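Local coordinates for alanine dehydrogenase (Archaeoglobus fulgidus, PDB 1OMO), which catalyses the reversible NAD(+)-dependent oxidative deamination of L-alanine to pyruvate as a homodimer with Rossmann-type NAD domains, at residues F128-C133 and F139-L144. Sequence-based numbering, arbitrary orientation.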
loop_
_atom_site.group_PDB
_atom_site.type_symbol
_atom_site.label_atom_id
_atom_site.label_comp_id
_atom_site.label_asym_id
_atom_site.label_seq_id
_atom_site.Cartn_x
_atom_site.Cartn_y
_atom_site.Cartn_z
ATOM N N PHE A 128 -4.627 -22.594 30.644
ATOM C CA PHE A 128 -4.220 -22.037 29.371
ATOM C C PHE A 128 -3.014 -22.733 28.823
ATOM O O PHE A 128 -1.979 -22.776 29.477
ATOM C CB PHE A 128 -3.922 -20.538 29.521
ATOM C CG PHE A 128 -5.155 -19.706 29.770
ATOM C CD1 PHE A 128 -5.842 -19.789 30.991
ATOM C CD2 PHE A 128 -5.673 -18.894 28.769
ATOM C CE1 PHE A 128 -7.032 -19.077 31.201
ATOM C CE2 PHE A 128 -6.863 -18.185 28.981
ATOM C CZ PHE A 128 -7.535 -18.286 30.199
ATOM N N GLY A 129 -3.158 -23.278 27.623
ATOM C CA GLY A 129 -2.060 -23.956 26.960
ATOM C C GLY A 129 -1.465 -23.141 25.807
ATOM O O GLY A 129 -2.183 -22.492 25.032
ATOM N N PHE A 130 -0.142 -23.157 25.699
ATOM C CA PHE A 130 0.550 -22.450 24.647
ATOM C C PHE A 130 1.437 -23.375 23.807
ATOM O O PHE A 130 2.354 -24.045 24.317
ATOM C CB PHE A 130 1.401 -21.323 25.233
ATOM C CG PHE A 130 0.592 -20.213 25.856
ATOM C CD1 PHE A 130 0.004 -20.387 27.113
ATOM C CD2 PHE A 130 0.419 -18.999 25.189
ATOM C CE1 PHE A 130 -0.752 -19.361 27.708
ATOM C CE2 PHE A 130 -0.337 -17.951 25.770
ATOM C CZ PHE A 130 -0.920 -18.137 27.030
ATOM N N ILE A 131 1.133 -23.448 22.519
ATOM C CA ILE A 131 1.944 -24.218 21.592
ATOM C C ILE A 131 2.741 -23.121 20.897
ATOM O O ILE A 131 2.210 -22.415 20.045
ATOM C CB ILE A 131 1.096 -24.950 20.551
ATOM C CG1 ILE A 131 0.066 -25.841 21.250
ATOM C CG2 ILE A 131 1.986 -25.772 19.665
ATOM C CD1 ILE A 131 0.686 -26.823 22.234
ATOM N N GLY A 132 4.009 -22.986 21.275
ATOM C CA GLY A 132 4.876 -21.962 20.733
ATOM C C GLY A 132 5.064 -20.947 21.858
ATOM O O GLY A 132 4.082 -20.453 22.417
ATOM N N CYS A 133 6.304 -20.638 22.207
ATOM C CA CYS A 133 6.553 -19.711 23.302
ATOM C C CYS A 133 7.464 -18.565 22.885
ATOM O O CYS A 133 8.329 -18.147 23.657
ATOM C CB CYS A 133 7.146 -20.449 24.521
ATOM S SG CYS A 133 6.067 -21.768 25.224
ATOM N N PHE A 139 2.471 -11.801 24.195
ATOM C CA PHE A 139 1.394 -10.838 24.003
ATOM C C PHE A 139 0.026 -11.464 24.165
ATOM O O PHE A 139 -0.888 -10.830 24.655
ATOM C CB PHE A 139 1.485 -10.163 22.643
ATOM C CG PHE A 139 2.603 -9.182 22.552
ATOM C CD1 PHE A 139 3.872 -9.585 22.123
ATOM C CD2 PHE A 139 2.408 -7.861 22.951
ATOM C CE1 PHE A 139 4.920 -8.700 22.097
ATOM C CE2 PHE A 139 3.454 -6.957 22.928
ATOM C CZ PHE A 139 4.723 -7.372 22.500
ATOM N N GLN A 140 -0.114 -12.713 23.757
ATOM C CA GLN A 140 -1.394 -13.375 23.895
ATOM C C GLN A 140 -1.663 -13.544 25.411
ATOM O O GLN A 140 -2.755 -13.238 25.894
ATOM C CB GLN A 140 -1.326 -14.718 23.193
ATOM C CG GLN A 140 -2.635 -15.263 22.782
ATOM C CD GLN A 140 -3.197 -14.642 21.500
ATOM O OE1 GLN A 140 -4.381 -14.785 21.231
ATOM N NE2 GLN A 140 -2.360 -13.973 20.713
ATOM N N LEU A 141 -0.652 -14.019 26.141
ATOM C CA LEU A 141 -0.735 -14.240 27.580
ATOM C C LEU A 141 -1.172 -12.968 28.295
ATOM O O LEU A 141 -2.066 -13.012 29.119
ATOM C CB LEU A 141 0.632 -14.689 28.107
ATOM C CG LEU A 141 0.920 -15.109 29.561
ATOM C CD1 LEU A 141 1.129 -13.898 30.384
ATOM C CD2 LEU A 141 -0.197 -15.966 30.139
ATOM N N GLU A 142 -0.543 -11.842 27.962
ATOM C CA GLU A 142 -0.867 -10.572 28.582
ATOM C C GLU A 142 -2.286 -10.088 28.260
ATOM O O GLU A 142 -2.943 -9.526 29.115
ATOM C CB GLU A 142 0.148 -9.492 28.184
ATOM C CG GLU A 142 1.532 -9.702 28.738
ATOM C CD GLU A 142 1.630 -9.511 30.255
ATOM O OE1 GLU A 142 2.678 -9.889 30.834
ATOM O OE2 GLU A 142 0.679 -8.976 30.866
ATOM N N ALA A 143 -2.741 -10.269 27.029
ATOM C CA ALA A 143 -4.088 -9.854 26.693
ATOM C C ALA A 143 -5.097 -10.727 27.458
ATOM O O ALA A 143 -6.080 -10.216 28.033
ATOM C CB ALA A 143 -4.318 -9.987 25.222
ATOM N N LEU A 144 -4.853 -12.038 27.452
ATOM C CA LEU A 144 -5.733 -12.987 28.105
ATOM C C LEU A 144 -5.875 -12.770 29.611
ATOM O O LEU A 144 -6.965 -12.976 30.181
ATOM C CB LEU A 144 -5.265 -14.431 27.822
ATOM C CG LEU A 144 -5.420 -14.977 26.391
ATOM C CD1 LEU A 144 -4.633 -16.274 26.229
ATOM C CD2 LEU A 144 -6.915 -15.228 26.103
#
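F130 and L144, joined by F128, carry the packing of the first strand of a Rossmann fold against the helix that follows it, a worked example of how the strand and helix of a beta-alpha-beta unit pack together. Strand 127-131 and helix 135-147 run nearly antiparallel, their short segments at 163° with the axes 10.7 Å apart, and between them comes the turn with G132 and C133, which touch the bound NAD. F128 and F130 alternate with G129 along the strand, and the side chains of both leave the backbone toward the helix. F130 has the larger share of the buried surface, its far end set against the side chains of Q140, L141 and L144. The CB of Q140 lies at the ring's edge, near its plane, 4.3 Å from F130 CE2, while the rest of that glutamine leads away. The side chains of L141 and F130 cross at about a right angle: with CG anti to the backbone N (chi1 -176°), L141 brings CD2 to 3.9 Å from F130 CZ, and its CB lies equally close. One turn on from Q140, L144 serves both aromatics, because its CD1 approaches F130 CZ at 4.2 Å while also meeting F128. The side-chain contacts across the segments are carbon to carbon, and all five touching residues are buried. F166 of helix 160-172 touches both F130 and L141, and V192 of the neighbouring strand 190-193 packs on F130 and Q140, extending the core around the contact. At the end nearer the start of the strand, L144 CD1 sits 3.8 Å from F128 CD2, with L144 CD2 4.1 Å from F128 CE2.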